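Local coordinates for putative tetR-family transcriptional regulatory protein (Streptomyces coelicolor, PDB 2DG8) that probably binds operator DNA as a dimeric TetR-family transcriptional regulator, through a helix-turn-helix motif at its N-terminal end, at residues E95-S100 and L156-A161; F64-V69 and M128-V133; A17-I22 and L104-E109; A144-A149 and A175-T180; R34-A39 and G44-H49. All coordinates share one frame; numbering follows the deposited sequence.

Interaction 1 of 5, residues E95-S100 and L156-A161; sequences ELSEDS and LHRALA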
# COMPACT_ATOMS: atom_id res chain seq x y z
N GLU A 95 -9.66 8.21 -9.71
CA GLU A 95 -9.69 9.35 -8.81
C GLU A 95 -8.78 9.10 -7.59
O GLU A 95 -8.00 9.96 -7.21
CB GLU A 95 -11.12 9.62 -8.35
CG GLU A 95 -11.23 10.82 -7.42
CD GLU A 95 -12.66 11.14 -7.02
OE1 GLU A 95 -13.55 11.07 -7.89
OE2 GLU A 95 -12.88 11.47 -5.83
N LEU A 96 -8.88 7.92 -6.99
CA LEU A 96 -8.08 7.61 -5.81
C LEU A 96 -6.59 7.52 -6.11
O LEU A 96 -5.77 7.77 -5.23
CB LEU A 96 -8.51 6.27 -5.20
CG LEU A 96 -9.91 6.06 -4.62
CD1 LEU A 96 -10.09 4.57 -4.35
CD2 LEU A 96 -10.10 6.88 -3.35
N SER A 97 -6.23 7.15 -7.33
CA SER A 97 -4.83 7.02 -7.68
C SER A 97 -4.14 8.33 -8.05
O SER A 97 -2.92 8.41 -7.98
CB SER A 97 -4.65 6.03 -8.84
OG SER A 97 -5.09 6.59 -10.07
N GLU A 98 -4.89 9.36 -8.43
CA GLU A 98 -4.23 10.59 -8.85
C GLU A 98 -4.78 11.95 -8.42
O GLU A 98 -4.11 12.96 -8.60
CB GLU A 98 -4.09 10.61 -10.37
CG GLU A 98 -5.38 10.35 -11.12
CD GLU A 98 -5.20 10.41 -12.64
OE1 GLU A 98 -4.26 9.76 -13.15
OE2 GLU A 98 -6.00 11.09 -13.31
N ASP A 99 -5.98 11.98 -7.85
CA ASP A 99 -6.56 13.26 -7.48
C ASP A 99 -5.99 13.93 -6.23
O ASP A 99 -5.82 15.13 -6.21
CB ASP A 99 -8.08 13.14 -7.35
CG ASP A 99 -8.77 13.07 -8.71
OD1 ASP A 99 -10.01 13.03 -8.76
OD2 ASP A 99 -8.06 13.06 -9.75
N SER A 100 -5.69 13.15 -5.21
CA SER A 100 -5.15 13.72 -3.98
C SER A 100 -3.89 13.02 -3.48
O SER A 100 -3.94 11.89 -3.02
CB SER A 100 -6.22 13.69 -2.88
OG SER A 100 -5.67 14.01 -1.61
N LEU A 156 -3.10 1.48 -6.36
CA LEU A 156 -1.72 1.52 -5.95
C LEU A 156 -0.78 1.51 -7.14
O LEU A 156 0.17 2.28 -7.18
CB LEU A 156 -1.42 0.32 -5.04
CG LEU A 156 -0.10 0.27 -4.26
CD1 LEU A 156 1.05 -0.09 -5.19
CD2 LEU A 156 0.13 1.61 -3.58
N HIS A 157 -1.03 0.64 -8.11
CA HIS A 157 -0.15 0.58 -9.26
C HIS A 157 -0.24 1.80 -10.16
O HIS A 157 0.74 2.14 -10.82
CB HIS A 157 -0.39 -0.70 -10.07
CG HIS A 157 0.24 -1.91 -9.45
ND1 HIS A 157 0.40 -3.10 -10.13
CD2 HIS A 157 0.78 -2.10 -8.22
CE1 HIS A 157 1.01 -3.97 -9.34
NE2 HIS A 157 1.25 -3.39 -8.18
N ARG A 158 -1.39 2.46 -10.20
CA ARG A 158 -1.50 3.66 -11.02
C ARG A 158 -0.83 4.83 -10.30
O ARG A 158 -0.07 5.60 -10.90
CB ARG A 158 -2.96 4.04 -11.29
CG ARG A 158 -3.68 3.17 -12.26
CD ARG A 158 -4.90 3.90 -12.83
NE ARG A 158 -4.56 4.81 -13.92
CZ ARG A 158 -4.56 6.14 -13.85
NH1 ARG A 158 -4.24 6.86 -14.93
NH2 ARG A 158 -4.87 6.77 -12.73
N ALA A 159 -1.12 4.96 -9.01
CA ALA A 159 -0.58 6.04 -8.20
C ALA A 159 0.95 6.08 -8.15
O ALA A 159 1.54 7.15 -8.28
CB ALA A 159 -1.14 5.95 -6.79
N LEU A 160 1.58 4.93 -7.97
CA LEU A 160 3.04 4.90 -7.88
C LEU A 160 3.70 4.52 -9.19
O LEU A 160 4.82 4.03 -9.21
CB LEU A 160 3.47 3.92 -6.79
CG LEU A 160 2.92 4.24 -5.40
CD1 LEU A 160 3.35 3.17 -4.42
CD2 LEU A 160 3.40 5.62 -4.96
N ALA A 161 3.00 4.76 -10.30
CA ALA A 161 3.55 4.44 -11.61
C ALA A 161 4.29 5.63 -12.20
O ALA A 161 4.01 6.78 -11.87
CB ALA A 161 2.43 4.02 -12.57
O HOH W 1 -0.29 9.50 -8.08
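Ser-97 and Ala-159 bring the last turns of helix 82-98 and helix 141-159 close together, their CA atoms 4.4 Å apart. On this tight side small groups meet: Ala-159 CB sits 3.3 Å from Ser-97 O, and Ala-159 CA offers a CA-H...O contact to the same carbonyl. A water donates to both Ser-97 O and Ala-159 O, tying the two backbones together. Ser-97 CB lies against Arg-158 CB, while its hydroxyl, placed between the backbone N and the carbonyl carbon (chi1 73°), takes a 2.7 Å hydrogen bond from Arg-158 NH2. The looser side is the exposed Glu-98. Its extended chain reaches across to the arginine, and Glu-98 OE1 forms a salt bridge with Arg-158 NH2 at 3.1 Å. Ser-97 OG and Glu-98 OE1 both lie near the guanidinium plane, yet OE1 is approached from above its own carboxylate plane, the two planes being 54° apart. Arg-158 NE also bonds to the backbone O of His-165. A leucine in place of Arg-158 would probably leave Glu-98 without its countercharge, and Ser-97 OG and the His-165 carbonyl without this donor. Within the C-terminal domain, one bent arginine thus joins two helix ends and the following loop, and its several polar partners imply a guanidinium restrained in rotation, with an exposed glutamate paired to a buried arginine beside a close backbone contact.

Interaction 2 of 5, residues F64-V69 and M128-V133; sequences FTDHIV and MRRSRV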
# COMPACT_ATOMS: atom_id res chain seq x y z
N PHE A 64 -10.07 9.90 8.52
CA PHE A 64 -9.59 9.80 7.14
C PHE A 64 -10.28 8.61 6.48
O PHE A 64 -10.67 8.65 5.32
CB PHE A 64 -8.07 9.59 7.11
CG PHE A 64 -7.55 9.22 5.75
CD1 PHE A 64 -7.25 7.90 5.44
CD2 PHE A 64 -7.44 10.19 4.75
CE1 PHE A 64 -6.84 7.54 4.15
CE2 PHE A 64 -7.03 9.84 3.46
CZ PHE A 64 -6.73 8.52 3.17
N THR A 65 -10.44 7.55 7.25
CA THR A 65 -11.10 6.33 6.79
C THR A 65 -12.55 6.60 6.38
O THR A 65 -13.00 6.15 5.32
CB THR A 65 -11.01 5.25 7.90
OG1 THR A 65 -10.00 4.30 7.52
CG2 THR A 65 -12.34 4.56 8.16
N ASP A 66 -13.27 7.37 7.20
CA ASP A 66 -14.66 7.71 6.90
C ASP A 66 -14.75 8.45 5.57
O ASP A 66 -15.67 8.24 4.78
CB ASP A 66 -15.23 8.61 8.01
CG ASP A 66 -15.50 7.85 9.31
OD1 ASP A 66 -15.72 8.51 10.35
OD2 ASP A 66 -15.50 6.60 9.29
N HIS A 67 -13.77 9.32 5.34
CA HIS A 67 -13.68 10.14 4.13
C HIS A 67 -13.56 9.33 2.84
O HIS A 67 -14.29 9.58 1.87
CB HIS A 67 -12.48 11.10 4.28
CG HIS A 67 -12.00 11.67 2.98
ND1 HIS A 67 -12.71 12.61 2.26
CD2 HIS A 67 -10.88 11.41 2.26
CE1 HIS A 67 -12.04 12.91 1.16
NE2 HIS A 67 -10.93 12.20 1.14
N ILE A 68 -12.64 8.37 2.81
CA ILE A 68 -12.45 7.55 1.62
C ILE A 68 -13.65 6.63 1.41
O ILE A 68 -14.07 6.40 0.27
CB ILE A 68 -11.15 6.71 1.73
CG1 ILE A 68 -9.94 7.65 1.86
CG2 ILE A 68 -10.97 5.86 0.48
CD1 ILE A 68 -9.72 8.54 0.64
N VAL A 69 -14.21 6.12 2.50
CA VAL A 69 -15.38 5.27 2.41
C VAL A 69 -16.50 6.06 1.74
O VAL A 69 -17.27 5.53 0.94
CB VAL A 69 -15.85 4.81 3.81
CG1 VAL A 69 -17.28 4.28 3.75
CG2 VAL A 69 -14.92 3.72 4.32
N MET A 128 -11.93 -1.83 5.23
CA MET A 128 -12.24 -2.78 4.17
C MET A 128 -13.69 -3.25 4.24
O MET A 128 -14.33 -3.47 3.21
CB MET A 128 -11.31 -4.00 4.26
CG MET A 128 -9.86 -3.70 3.95
SD MET A 128 -8.85 -5.20 3.98
CE MET A 128 -8.56 -5.40 5.71
N ARG A 129 -14.22 -3.39 5.45
CA ARG A 129 -15.59 -3.84 5.64
C ARG A 129 -16.60 -2.83 5.12
O ARG A 129 -17.58 -3.20 4.48
CB ARG A 129 -15.85 -4.12 7.12
CG ARG A 129 -17.14 -4.89 7.38
CD ARG A 129 -17.72 -4.52 8.74
NE ARG A 129 -18.44 -3.25 8.65
CZ ARG A 129 -18.72 -2.48 9.69
NH1 ARG A 129 -18.34 -2.84 10.91
NH2 ARG A 129 -19.38 -1.34 9.52
N ARG A 130 -16.38 -1.55 5.40
CA ARG A 130 -17.29 -0.51 4.96
C ARG A 130 -17.22 -0.33 3.44
O ARG A 130 -18.23 -0.03 2.78
CB ARG A 130 -16.96 0.80 5.68
CG ARG A 130 -17.02 0.65 7.20
CD ARG A 130 -17.88 1.72 7.82
NE ARG A 130 -17.23 3.03 7.82
CZ ARG A 130 -17.88 4.18 7.86
NH1 ARG A 130 -17.21 5.32 7.85
NH2 ARG A 130 -19.21 4.20 7.88
N SER A 131 -16.03 -0.51 2.88
CA SER A 131 -15.85 -0.41 1.44
C SER A 131 -16.73 -1.48 0.80
O SER A 131 -17.49 -1.22 -0.13
CB SER A 131 -14.39 -0.66 1.06
OG SER A 131 -13.54 0.30 1.64
N ARG A 132 -16.62 -2.70 1.33
CA ARG A 132 -17.38 -3.83 0.80
C ARG A 132 -18.88 -3.62 0.90
O ARG A 132 -19.63 -4.09 0.04
CB ARG A 132 -16.98 -5.12 1.51
CG ARG A 132 -15.54 -5.56 1.26
CD ARG A 132 -15.36 -7.05 1.55
NE ARG A 132 -15.81 -7.41 2.90
CZ ARG A 132 -15.06 -7.31 3.99
NH1 ARG A 132 -15.56 -7.67 5.17
NH2 ARG A 132 -13.81 -6.88 3.92
N VAL A 133 -19.33 -2.93 1.94
CA VAL A 133 -20.76 -2.69 2.09
C VAL A 133 -21.28 -2.01 0.83
O VAL A 133 -22.19 -2.51 0.17
CB VAL A 133 -21.05 -1.80 3.33
CG1 VAL A 133 -22.53 -1.46 3.39
CG2 VAL A 133 -20.65 -2.54 4.61
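Asp-66 OD2 and Arg-130 NH1, 2.6 Å apart, form the salt bridge that joins helix 53-77 to helix 121-135. The approach is oblique to the guanidinium, and the carboxylate and guanidinium planes are turned 77° apart, so this is a single-oxygen contact and not a flat two-pronged pairing. Arg-130 gets there by bending twice, at chi2 (-129°) and chi3 (-74°), which carries its head across to the exposed aspartate. Beneath the charges lies the apolar half of the contact. Val-69 CG2 rests 3.8 Å from Arg-130 CB, and Val-69 CG1 reaches over one face of the guanidinium, 4.1 Å above the plane and over its centre. The valine therefore packs against both the root and the head of the same arginine, its side chain crossing the arginine's at about a right angle. The charged pair lies toward solvent, whereas Val-69 is buried. Val-69 also touches Trp-127 and His-134 of helix 121-135. Phe-64 turns to helix 101-116, and Ser-131 meets Asp-148 of helix 141-159. Helix 53-77, which follows the DNA-binding helices in the chain, is in this way packed among the helices of the C-terminal domain.

Interaction 3 of 5, residues A17-I22 and L104-E109; sequences ATLDLI and LVLTQE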
# COMPACT_ATOMS: atom_id res chain seq x y z
N ALA A 17 -5.72 18.66 12.10
CA ALA A 17 -4.33 19.11 12.17
C ALA A 17 -3.39 17.92 12.28
O ALA A 17 -2.26 17.94 11.77
CB ALA A 17 -4.15 20.04 13.37
N THR A 18 -3.86 16.87 12.96
CA THR A 18 -3.07 15.66 13.13
C THR A 18 -2.88 15.00 11.76
O THR A 18 -1.79 14.53 11.43
CB THR A 18 -3.79 14.66 14.07
OG1 THR A 18 -4.09 15.31 15.31
CG2 THR A 18 -2.90 13.45 14.35
N LEU A 19 -3.95 14.98 10.97
CA LEU A 19 -3.93 14.40 9.62
C LEU A 19 -3.01 15.24 8.73
O LEU A 19 -2.19 14.69 8.00
CB LEU A 19 -5.36 14.38 9.06
CG LEU A 19 -6.07 13.03 8.85
CD1 LEU A 19 -5.44 11.90 9.65
CD2 LEU A 19 -7.53 13.21 9.21
N ASP A 20 -3.15 16.56 8.79
CA ASP A 20 -2.30 17.46 8.01
C ASP A 20 -0.84 17.15 8.35
O ASP A 20 -0.01 16.96 7.46
CB ASP A 20 -2.57 18.93 8.38
CG ASP A 20 -3.91 19.44 7.86
OD1 ASP A 20 -4.33 20.54 8.30
OD2 ASP A 20 -4.54 18.76 7.01
N LEU A 21 -0.53 17.12 9.64
CA LEU A 21 0.82 16.84 10.12
C LEU A 21 1.37 15.52 9.58
O LEU A 21 2.47 15.49 9.03
CB LEU A 21 0.83 16.83 11.66
CG LEU A 21 2.15 16.64 12.42
CD1 LEU A 21 2.63 15.20 12.29
CD2 LEU A 21 3.20 17.61 11.90
N ILE A 22 0.62 14.44 9.73
CA ILE A 22 1.08 13.14 9.24
C ILE A 22 1.32 13.18 7.73
O ILE A 22 2.35 12.72 7.24
CB ILE A 22 0.06 12.01 9.58
CG1 ILE A 22 -0.00 11.82 11.10
CG2 ILE A 22 0.46 10.70 8.91
CD1 ILE A 22 -1.05 10.81 11.54
N LEU A 104 -3.36 9.80 -0.80
CA LEU A 104 -2.50 8.66 -1.11
C LEU A 104 -1.47 8.48 0.01
O LEU A 104 -1.24 7.37 0.47
CB LEU A 104 -1.77 8.90 -2.44
CG LEU A 104 -0.66 7.93 -2.82
CD1 LEU A 104 -1.23 6.52 -3.07
CD2 LEU A 104 0.05 8.46 -4.07
N VAL A 105 -0.87 9.58 0.45
CA VAL A 105 0.13 9.53 1.52
C VAL A 105 -0.48 9.06 2.85
O VAL A 105 0.11 8.24 3.55
CB VAL A 105 0.80 10.94 1.71
CG1 VAL A 105 1.71 10.94 2.94
CG2 VAL A 105 1.60 11.29 0.48
N LEU A 106 -1.66 9.57 3.20
CA LEU A 106 -2.32 9.18 4.45
C LEU A 106 -2.70 7.70 4.38
O LEU A 106 -2.59 6.97 5.37
CB LEU A 106 -3.55 10.05 4.71
CG LEU A 106 -3.27 11.52 5.07
CD1 LEU A 106 -4.58 12.32 5.18
CD2 LEU A 106 -2.49 11.58 6.39
N THR A 107 -3.12 7.26 3.21
CA THR A 107 -3.47 5.86 3.03
C THR A 107 -2.22 5.02 3.30
O THR A 107 -2.27 4.05 4.05
CB THR A 107 -3.96 5.56 1.58
OG1 THR A 107 -5.13 6.33 1.30
CG2 THR A 107 -4.29 4.10 1.42
N GLN A 108 -1.10 5.39 2.68
CA GLN A 108 0.12 4.62 2.88
C GLN A 108 0.65 4.71 4.31
O GLN A 108 1.22 3.75 4.82
CB GLN A 108 1.19 5.06 1.87
CG GLN A 108 0.77 4.85 0.42
CD GLN A 108 0.37 3.40 0.12
OE1 GLN A 108 -0.58 3.15 -0.61
NE2 GLN A 108 1.11 2.46 0.67
N GLU A 109 0.49 5.86 4.95
CA GLU A 109 0.96 5.99 6.33
C GLU A 109 0.19 4.99 7.18
O GLU A 109 0.77 4.25 7.96
CB GLU A 109 0.72 7.41 6.87
CG GLU A 109 1.72 8.45 6.39
CD GLU A 109 3.10 8.31 7.05
OE1 GLU A 109 3.23 7.53 8.01
OE2 GLU A 109 4.05 9.00 6.61
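The junction between the N-terminal DNA-binding domain and the C-terminal domain runs through this contact, where Leu-19 and Ile-22 of helix 10-25 meet Leu-106 and Glu-109 of helix 101-116. The two short helical segments cross at 89°, with 10.2 Å between their axes. Leu-106 divides its two methyls between Leu-19 and Ile-22: CD1 meets Leu-19 CG at 4.0 Å, and CD2 lies 3.5 Å from Leu-19 O while also touching Ile-22 CG2. The two leucine side chains cross at about a right angle. The CG2 methyl of Ile-22, anti to the backbone N (CG1 at chi1 -66°), packs on the aliphatic part of Glu-109, reaching CG at 3.6 Å. Glu-109 is bent at chi2 (-74°), and its carboxylate goes elsewhere: OE2 makes a salt bridge with Arg-116 of the second subunit, whose NH1 also bonds to Ile-22 O. The buried acid is thus countered across the dimer interface, and the same arginine reaches the first helix of the DNA-binding domain. Around this core Leu-19 touches Arg-63 and Leu-106 touches Phe-64, both on helix 53-77. Such packing of the first helix against the C-terminal helical body is an interdomain contact of the all-helical TetR-family fold.

Interaction 4 of 5, residues A144-A149 and A175-T180; sequences ARQLDA and ARITTT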
# COMPACT_ATOMS: atom_id res chain seq x y z
N ALA A 144 -17.59 -8.89 -4.38
CA ALA A 144 -17.35 -7.60 -3.73
C ALA A 144 -16.00 -7.63 -3.00
O ALA A 144 -15.28 -6.64 -2.98
CB ALA A 144 -18.46 -7.28 -2.76
N ARG A 145 -15.68 -8.77 -2.40
CA ARG A 145 -14.42 -8.91 -1.68
C ARG A 145 -13.26 -8.98 -2.67
O ARG A 145 -12.23 -8.32 -2.47
CB ARG A 145 -14.43 -10.17 -0.80
CG ARG A 145 -13.17 -10.31 0.06
CD ARG A 145 -13.28 -11.47 1.04
NE ARG A 145 -14.16 -11.19 2.17
CZ ARG A 145 -13.74 -10.73 3.35
NH1 ARG A 145 -12.45 -10.50 3.57
NH2 ARG A 145 -14.61 -10.52 4.33
N GLN A 146 -13.42 -9.77 -3.72
CA GLN A 146 -12.38 -9.89 -4.74
C GLN A 146 -12.17 -8.52 -5.41
O GLN A 146 -11.04 -8.10 -5.67
CB GLN A 146 -12.77 -10.93 -5.80
CG GLN A 146 -13.09 -12.31 -5.23
CD GLN A 146 -13.62 -13.28 -6.28
OE1 GLN A 146 -14.42 -14.16 -5.96
NE2 GLN A 146 -13.18 -13.13 -7.52
N LEU A 147 -13.28 -7.82 -5.66
CA LEU A 147 -13.23 -6.51 -6.30
C LEU A 147 -12.52 -5.46 -5.44
O LEU A 147 -11.77 -4.64 -5.96
CB LEU A 147 -14.66 -6.05 -6.63
CG LEU A 147 -14.79 -4.71 -7.35
CD1 LEU A 147 -13.83 -4.65 -8.56
CD2 LEU A 147 -16.25 -4.53 -7.79
N ASP A 148 -12.76 -5.50 -4.13
CA ASP A 148 -12.11 -4.53 -3.23
C ASP A 148 -10.60 -4.70 -3.29
O ASP A 148 -9.86 -3.72 -3.24
CB ASP A 148 -12.58 -4.72 -1.78
CG ASP A 148 -12.30 -3.49 -0.91
OD1 ASP A 148 -12.08 -3.65 0.31
OD2 ASP A 148 -12.31 -2.36 -1.45
N ALA A 149 -10.13 -5.95 -3.38
CA ALA A 149 -8.70 -6.19 -3.47
C ALA A 149 -8.15 -5.70 -4.81
O ALA A 149 -7.00 -5.25 -4.89
CB ALA A 149 -8.40 -7.68 -3.29
N ALA A 175 -14.31 -5.68 -15.22
CA ALA A 175 -15.30 -6.53 -15.88
C ALA A 175 -14.98 -7.99 -15.62
O ALA A 175 -15.87 -8.78 -15.33
CB ALA A 175 -15.33 -6.25 -17.39
N ARG A 176 -13.70 -8.35 -15.73
CA ARG A 176 -13.29 -9.73 -15.50
C ARG A 176 -13.53 -10.22 -14.06
O ARG A 176 -14.14 -11.28 -13.86
CB ARG A 176 -11.82 -9.90 -15.94
CG ARG A 176 -11.72 -10.20 -17.44
CD ARG A 176 -10.49 -9.65 -18.18
NE ARG A 176 -9.26 -10.39 -17.93
CZ ARG A 176 -8.27 -10.52 -18.82
NH1 ARG A 176 -7.18 -11.21 -18.50
NH2 ARG A 176 -8.37 -10.00 -20.03
N ILE A 177 -13.11 -9.44 -13.06
CA ILE A 177 -13.29 -9.83 -11.66
C ILE A 177 -14.78 -9.92 -11.27
O ILE A 177 -15.15 -10.73 -10.43
CB ILE A 177 -12.59 -8.82 -10.70
CG1 ILE A 177 -12.15 -9.52 -9.41
CG2 ILE A 177 -13.54 -7.69 -10.33
CD1 ILE A 177 -10.99 -10.45 -9.57
N THR A 178 -15.62 -9.11 -11.90
CA THR A 178 -17.05 -9.13 -11.60
C THR A 178 -17.84 -10.04 -12.55
O THR A 178 -19.05 -9.87 -12.74
CB THR A 178 -17.65 -7.71 -11.64
OG1 THR A 178 -17.42 -7.13 -12.93
CG2 THR A 178 -17.00 -6.82 -10.58
N THR A 179 -17.17 -11.01 -13.16
CA THR A 179 -17.84 -11.95 -14.05
C THR A 179 -18.21 -13.21 -13.28
O THR A 179 -17.39 -13.76 -12.54
CB THR A 179 -16.93 -12.36 -15.24
OG1 THR A 179 -16.81 -11.26 -16.16
CG2 THR A 179 -17.51 -13.56 -15.96
N THR A 180 -19.45 -13.67 -13.43
CA THR A 180 -19.92 -14.88 -12.77
C THR A 180 -20.72 -15.76 -13.74
O THR A 180 -21.87 -16.11 -13.47
CB THR A 180 -20.81 -14.54 -11.54
OG1 THR A 180 -21.83 -13.62 -11.94
CG2 THR A 180 -19.98 -13.93 -10.43
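Ile-177, in the last turn of helix 167-177, reaches toward helix 141-159 and divides its branches between Gln-146 and Leu-147. From its CB, the CG1 arm runs anti to the backbone N (chi1 -151°) and settles 3.9 Å from Gln-146 CB. At the tip of that arm, CD1 reaches the end of the same glutamine, 4.0 Å from Gln-146 NE2, the two side chains crossing at a slant. The other branch, CG2, turns to Leu-147, whose CD1 it meets at 3.5 Å. Both helices belong to the C-terminal domain of the TetR-family fold, here on a side of the chain that also faces the second subunit: Gln-146 packs on Arg-176 of that subunit, and Ile-177 O accepts a hydrogen bond from the same arginine. An alanine at Ile-177 would remove both branches and is likely to open a gap beside Leu-147 CD1 and Gln-146 CB. Thr-178, the first residue past the helix, adds a methyl contact, its CG2 lying 3.7 Å from Leu-147 CD2. Its hydroxyl OG1 points elsewhere, bonded to Ile-174 O and to Arg-86 NE. One residue on, Thr-179 OG1 donates to Ala-175 O at 2.8 Å, the donor standing 31° out of the carbonyl plane, which ties the departing chain back to the last helical turn.

Interaction 5 of 5, residues R34-A39 and G44-H49; sequences RIAQRA and GSMTYH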
# COMPACT_ATOMS: atom_id res chain seq x y z
N ARG A 34 3.31 20.15 18.19
CA ARG A 34 3.19 20.47 16.77
C ARG A 34 1.74 20.52 16.32
O ARG A 34 1.35 21.39 15.53
CB ARG A 34 3.94 19.42 15.94
CG ARG A 34 5.42 19.31 16.23
CD ARG A 34 6.15 18.66 15.05
NE ARG A 34 7.58 18.55 15.32
CZ ARG A 34 8.13 17.60 16.07
NH1 ARG A 34 7.38 16.65 16.61
NH2 ARG A 34 9.44 17.61 16.30
N ILE A 35 0.93 19.60 16.83
CA ILE A 35 -0.48 19.54 16.46
C ILE A 35 -1.26 20.72 17.02
O ILE A 35 -2.05 21.34 16.31
CB ILE A 35 -1.11 18.21 16.93
CG1 ILE A 35 -0.48 17.05 16.14
CG2 ILE A 35 -2.63 18.23 16.72
CD1 ILE A 35 -0.81 15.68 16.68
N ALA A 36 -1.04 21.03 18.30
CA ALA A 36 -1.73 22.15 18.92
C ALA A 36 -1.50 23.42 18.10
O ALA A 36 -2.43 24.17 17.82
CB ALA A 36 -1.26 22.35 20.36
N GLN A 37 -0.25 23.64 17.70
CA GLN A 37 0.09 24.82 16.89
C GLN A 37 -0.68 24.86 15.57
O GLN A 37 -1.21 25.91 15.18
CB GLN A 37 1.59 24.85 16.60
CG GLN A 37 2.02 26.01 15.70
CD GLN A 37 1.61 27.37 16.25
OE1 GLN A 37 1.79 27.65 17.44
NE2 GLN A 37 1.07 28.22 15.39
N ARG A 38 -0.73 23.72 14.87
CA ARG A 38 -1.43 23.66 13.59
C ARG A 38 -2.94 23.84 13.78
O ARG A 38 -3.61 24.44 12.94
CB ARG A 38 -1.17 22.32 12.91
CG ARG A 38 0.23 22.14 12.35
CD ARG A 38 0.41 20.72 11.85
NE ARG A 38 1.66 20.53 11.11
CZ ARG A 38 1.74 20.54 9.78
NH1 ARG A 38 0.65 20.71 9.05
NH2 ARG A 38 2.91 20.36 9.19
N ALA A 39 -3.48 23.29 14.86
CA ALA A 39 -4.90 23.41 15.13
C ALA A 39 -5.21 24.77 15.73
O ALA A 39 -6.38 25.15 15.87
CB ALA A 39 -5.34 22.30 16.10
N GLY A 44 -2.66 22.55 26.17
CA GLY A 44 -3.46 21.79 27.11
C GLY A 44 -4.69 21.12 26.50
O GLY A 44 -5.17 20.12 27.02
N SER A 45 -5.19 21.66 25.39
CA SER A 45 -6.36 21.10 24.73
C SER A 45 -6.12 19.68 24.23
O SER A 45 -7.06 18.91 24.08
CB SER A 45 -6.78 21.97 23.54
OG SER A 45 -7.05 23.29 23.93
N MET A 46 -4.86 19.34 23.97
CA MET A 46 -4.52 18.01 23.49
C MET A 46 -4.93 16.94 24.50
O MET A 46 -5.68 16.01 24.17
CB MET A 46 -3.02 17.91 23.19
CG MET A 46 -2.53 18.78 22.03
SD MET A 46 -3.35 18.41 20.44
CE MET A 46 -4.44 19.69 20.33
N THR A 47 -4.44 17.07 25.73
CA THR A 47 -4.75 16.10 26.78
C THR A 47 -6.13 16.30 27.41
O THR A 47 -6.61 15.47 28.18
CB THR A 47 -3.67 16.14 27.87
OG1 THR A 47 -3.50 17.49 28.32
CG2 THR A 47 -2.36 15.62 27.32
N TYR A 48 -6.78 17.41 27.09
CA TYR A 48 -8.11 17.64 27.62
C TYR A 48 -9.08 16.74 26.85
O TYR A 48 -10.00 16.13 27.43
CB TYR A 48 -8.52 19.11 27.42
CG TYR A 48 -9.93 19.40 27.90
CD1 TYR A 48 -10.16 19.94 29.17
CD2 TYR A 48 -11.04 19.08 27.12
CE1 TYR A 48 -11.45 20.15 29.65
CE2 TYR A 48 -12.34 19.28 27.58
CZ TYR A 48 -12.53 19.81 28.85
OH TYR A 48 -13.80 19.99 29.32
N HIS A 49 -8.86 16.65 25.54
CA HIS A 49 -9.72 15.88 24.64
C HIS A 49 -9.28 14.46 24.34
O HIS A 49 -10.11 13.63 23.96
CB HIS A 49 -9.85 16.62 23.30
CG HIS A 49 -10.57 17.92 23.40
ND1 HIS A 49 -11.94 18.01 23.51
CD2 HIS A 49 -10.11 19.20 23.44
CE1 HIS A 49 -12.29 19.28 23.60
NE2 HIS A 49 -11.20 20.02 23.56
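Met-46 lies across Ile-35 and Ala-36, its thioether bent back over the turn of helix 32-39 that carries them. The bends fall at chi2 (-59°) and chi3 (103°), and they fold the sulfur and terminal methyl round toward the backbone of that helix instead of letting the chain run straight past it. The sulfur, SD, faces Ile-35 CG2 at 3.8 Å, and the two side chains cross at a slant. Ile-35 presents this methyl because CG2 stands anti to its backbone N, with CG1 beside the N (chi1 -66°). Ala-36 is met twice: its CB touches Met-46 CG at 4.1 Å, and Met-46 CE comes to 3.9 Å from Ala-36 CA, so the methionine meets the small residue with both CG and its terminal methyl. The two short helices, 32-39 and 44-49, with the short turn between them, form the helix-turn-helix motif of the TetR family, the second being the recognition helix by position and so probably the one presented to DNA. The methionine and its partners are buried between them, with Ala-36 CA and Met-46 CA 6.8 Å apart, a closeness consistent with the small alanine side chain at this point. Helix 10-25 completes this core: Ile-35 also packs on Thr-18, and Met-46 on Ile-14.

Overall arrangement
Interactions 1, 3, 4 and 5 are buried, interaction 2 only partly. Interaction 5 is wholly apolar and lies in the DNA-binding end, its centre about 43 Å from that of interaction 4, the apolar packing near the other end of the chain. Interaction 3 joins the two domains with buried leucine and isoleucine, and it touches interactions 1, 2 and 5. Interactions 1 and 2 each pair an exposed acid with an arginine, while the buried acid of interaction 3 finds its arginine on the second subunit. Helix 141-159 serves both interactions 1 and 4. Interactions 1 to 4 all reach the second subunit; interaction 5 does not touch it.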